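Local coordinates for DNA-damage inducible protein DDI1-like protein (Leishmania major, PDB 5YQ8) that is an aspartic protease of the DDI1 family, represented here by its dimeric retropepsin-like domain, at residues A[6-11]-A[17-22]. Residues are numbered along the deposited sequence; the frame is centred on the assembly and turned at random.
Sequences LYVPCT and VKAFVD
The pairing of Tyr7, Val8, Pro9 and Cys10 with Phe20, Ala19, Lys18 and Val17 forms an antiparallel beta hairpin in the retropepsin-like fold, whose second strand runs directly into the active-site Asp22. Val8 and Ala19 exchange two backbone hydrogen bonds, Cys10 and Val17 another two, and Val21 N adds a fifth to Leu6 O at 3.0 Å. Pro9 has no N-H, but it sits at a non-hydrogen-bonded pair opposite Lys18, where none is needed within the hairpin.

One face carries Tyr7, Pro9, Lys18 and Phe20. The two rings meet obliquely, planes at 55°, with Phe20 CD1 over one face of the Tyr7 ring near its rim, 3.4 Å from CZ. With CG anti to the carbonyl carbon (chi1 -69°), the Tyr7 ring lies across the neighbouring strand, where Lys18 lays its methylenes beside it: Lys18 CD is 3.5 Å from Tyr7 CD2. The lysine's long chain suits this place, giving the ring an apolar flank while NZ reaches the carbonyl of Leu126.

Val8, Cys10, Val17 and Ala19 share the buried opposite face. Cys10 SG packs 3.6 Å from Val17 CG2, and Val8 CG2 touches both Ala19 CB and, at 4.0 Å, Val21 CG2. Beta-branched Val8 suits a strand and packs on Leu71, as does Cys10; Val8 and small Ala19 meet Ile92, and Val17 helix 32-37. At the dimer interface, Val21 O accepts a hydrogen bond from Ser23 of the second subunit. Backbone hydrogen bonds along both edges, to residues 6-10 and strand 90-92, and apolar packing on both faces thus hold the strand that brings Asp22 close to its counterpart in the other subunit.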
ATOM      1  N   LEU A   6       3.065  -4.459   6.560  1.00 10.08           N
ATOM      2  CA  LEU A   6       2.017  -5.514   6.628  1.00  9.44           C
ATOM      3  C   LEU A   6       2.432  -6.732   5.812  1.00  9.17           C
ATOM      4  O   LEU A   6       2.576  -6.638   4.605  1.00  8.58           O
ATOM      5  CB  LEU A   6       0.656  -5.031   6.084  1.00  8.93           C
ATOM      6  CG  LEU A   6       0.097  -3.779   6.730  1.00  8.98           C
ATOM      7  CD1 LEU A   6      -1.332  -3.468   6.221  1.00  8.50           C
ATOM      8  CD2 LEU A   6       0.117  -3.932   8.279  1.00  9.19           C
ATOM      9  N   TYR A   7       2.633  -7.855   6.499  1.00  9.44           N
ATOM     10  CA  TYR A   7       2.816  -9.165   5.867  1.00  9.46           C
ATOM     11  C   TYR A   7       1.827 -10.183   6.418  1.00  8.79           C
ATOM     12  O   TYR A   7       1.494 -10.147   7.558  1.00 10.18           O
ATOM     13  CB  TYR A   7       4.225  -9.676   6.076  1.00  9.56           C
ATOM     14  CG  TYR A   7       5.275  -8.897   5.338  1.00 10.14           C
ATOM     15  CD1 TYR A   7       5.769  -7.658   5.824  1.00 10.05           C
ATOM     16  CD2 TYR A   7       5.866  -9.433   4.205  1.00 10.29           C
ATOM     17  CE1 TYR A   7       6.723  -6.969   5.119  1.00 10.11           C
ATOM     18  CE2 TYR A   7       6.860  -8.747   3.522  1.00 10.41           C
ATOM     19  CZ  TYR A   7       7.256  -7.530   3.955  1.00 10.24           C
ATOM     20  OH  TYR A   7       8.226  -6.965   3.245  1.00  9.94           O
ATOM     21  N   VAL A   8       1.329 -11.043   5.563  1.00  7.97           N
ATOM     22  CA  VAL A   8       0.608 -12.215   5.954  1.00  7.51           C
ATOM     23  C   VAL A   8       1.306 -13.483   5.500  1.00  7.07           C
ATOM     24  O   VAL A   8       1.935 -13.513   4.430  1.00  6.52           O
ATOM     25  CB  VAL A   8      -0.805 -12.167   5.437  1.00  7.69           C
ATOM     26  CG1 VAL A   8      -1.589 -11.079   6.159  1.00  7.73           C
ATOM     27  CG2 VAL A   8      -0.852 -12.014   3.905  1.00  7.92           C
ATOM     28  N   PRO A   9       1.190 -14.551   6.318  1.00  7.30           N
ATOM     29  CA  PRO A   9       1.667 -15.846   5.819  1.00  7.66           C
ATOM     30  C   PRO A   9       0.624 -16.549   4.931  1.00  8.13           C
ATOM     31  O   PRO A   9      -0.546 -16.240   4.964  1.00  9.67           O
ATOM     32  CB  PRO A   9       1.923 -16.621   7.082  1.00  7.55           C
ATOM     33  CG  PRO A   9       0.824 -16.053   8.044  1.00  7.70           C
ATOM     34  CD  PRO A   9       0.649 -14.631   7.692  1.00  7.18           C
ATOM     35  N   CYS A  10       1.084 -17.469   4.108  1.00  8.60           N
ATOM     36  CA  CYS A  10       0.256 -18.309   3.266  1.00  9.14           C
ATOM     37  C   CYS A  10       1.100 -19.446   2.700  1.00  9.43           C
ATOM     38  O   CYS A  10       2.305 -19.472   2.868  1.00  9.76           O
ATOM     39  CB  CYS A  10      -0.307 -17.489   2.082  1.00  9.29           C
ATOM     40  SG  CYS A  10       0.887 -16.720   0.934  1.00  9.04           S
ATOM     41  N   THR A  11       0.475 -20.351   1.952  1.00 10.02           N
ATOM     42  CA  THR A  11       1.191 -21.480   1.328  1.00  9.91           C
ATOM     43  C   THR A  11       0.797 -21.616  -0.152  1.00 10.89           C
ATOM     44  O   THR A  11      -0.358 -21.524  -0.490  1.00 11.16           O
ATOM     45  CB  THR A  11       0.884 -22.834   2.050  1.00  9.40           C
ATOM     46  OG1 THR A  11      -0.517 -23.152   1.967  1.00  8.48           O
ATOM     47  CG2 THR A  11       1.260 -22.780   3.478  1.00  8.92           C
ATOM     48  N   VAL A  17       5.056 -19.277   2.566  1.00  8.12           N
ATOM     49  CA  VAL A  17       5.537 -18.006   2.052  1.00  8.24           C
ATOM     50  C   VAL A  17       4.881 -16.843   2.764  1.00  8.80           C
ATOM     51  O   VAL A  17       3.699 -16.960   3.187  1.00  9.77           O
ATOM     52  CB  VAL A  17       5.321 -17.908   0.529  1.00  8.55           C
ATOM     53  CG1 VAL A  17       6.312 -18.789  -0.251  1.00  8.69           C
ATOM     54  CG2 VAL A  17       3.955 -18.360   0.157  1.00  8.81           C
ATOM     55  N   LYS A  18       5.634 -15.760   2.964  1.00  8.38           N
ATOM     56  CA  LYS A  18       5.064 -14.558   3.482  1.00  8.97           C
ATOM     57  C   LYS A  18       4.849 -13.515   2.374  1.00  8.57           C
ATOM     58  O   LYS A  18       5.660 -13.398   1.461  1.00  8.62           O
ATOM     59  CB  LYS A  18       5.896 -13.977   4.612  1.00  9.77           C
ATOM     60  CG  LYS A  18       7.170 -13.242   4.250  1.00 10.34           C
ATOM     61  CD  LYS A  18       7.551 -12.295   5.366  1.00 10.89           C
ATOM     62  CE  LYS A  18       8.916 -11.716   5.076  1.00 11.86           C
ATOM     63  NZ  LYS A  18      10.008 -12.751   4.967  1.00 12.89           N
ATOM     64  N   ALA A  19       3.729 -12.802   2.462  1.00  7.94           N
ATOM     65  CA  ALA A  19       3.241 -11.942   1.386  1.00  7.89           C
ATOM     66  C   ALA A  19       3.062 -10.525   1.914  1.00  7.49           C
ATOM     67  O   ALA A  19       2.383 -10.329   2.895  1.00  7.12           O
ATOM     68  CB  ALA A  19       1.897 -12.455   0.838  1.00  7.56           C
ATOM     69  N   PHE A  20       3.659  -9.566   1.236  1.00  7.74           N
ATOM     70  CA  PHE A  20       3.485  -8.125   1.527  1.00  8.19           C
ATOM     71  C   PHE A  20       2.182  -7.550   0.984  1.00  7.98           C
ATOM     72  O   PHE A  20       1.881  -7.783  -0.173  1.00  8.19           O
ATOM     73  CB  PHE A  20       4.621  -7.386   0.892  1.00  8.50           C
ATOM     74  CG  PHE A  20       4.689  -5.914   1.229  1.00  8.65           C
ATOM     75  CD1 PHE A  20       5.006  -5.504   2.506  1.00  8.81           C
ATOM     76  CD2 PHE A  20       4.510  -4.933   0.229  1.00  8.35           C
ATOM     77  CE1 PHE A  20       5.161  -4.155   2.788  1.00  8.46           C
ATOM     78  CE2 PHE A  20       4.610  -3.597   0.532  1.00  8.31           C
ATOM     79  CZ  PHE A  20       4.916  -3.201   1.820  1.00  8.09           C
ATOM     80  N   VAL A  21       1.444  -6.849   1.831  1.00  7.61           N
ATOM     81  CA  VAL A  21       0.106  -6.356   1.492  1.00  7.75           C
ATOM     82  C   VAL A  21       0.189  -4.855   1.208  1.00  7.82           C
ATOM     83  O   VAL A  21       0.253  -4.055   2.162  1.00  8.70           O
ATOM     84  CB  VAL A  21      -0.892  -6.596   2.622  1.00  7.57           C
ATOM     85  CG1 VAL A  21      -2.238  -5.939   2.305  1.00  7.64           C
ATOM     86  CG2 VAL A  21      -1.046  -8.104   2.933  1.00  7.61           C
ATOM     87  N   ASP A  22       0.176  -4.496  -0.073  1.00  7.57           N
ATOM     88  CA  ASP A  22       0.560  -3.143  -0.576  1.00  7.95           C
ATOM     89  C   ASP A  22      -0.566  -2.526  -1.333  1.00  8.12           C
ATOM     90  O   ASP A  22      -0.766  -2.855  -2.471  1.00  9.07           O
ATOM     91  CB  ASP A  22       1.767  -3.287  -1.507  1.00  7.71           C
ATOM     92  CG  ASP A  22       2.423  -1.982  -1.883  1.00  7.76           C
ATOM     93  OD1 ASP A  22       1.871  -0.905  -1.587  1.00  7.54           O
ATOM     94  OD2 ASP A  22       3.509  -2.072  -2.532  1.00  7.70           O
TER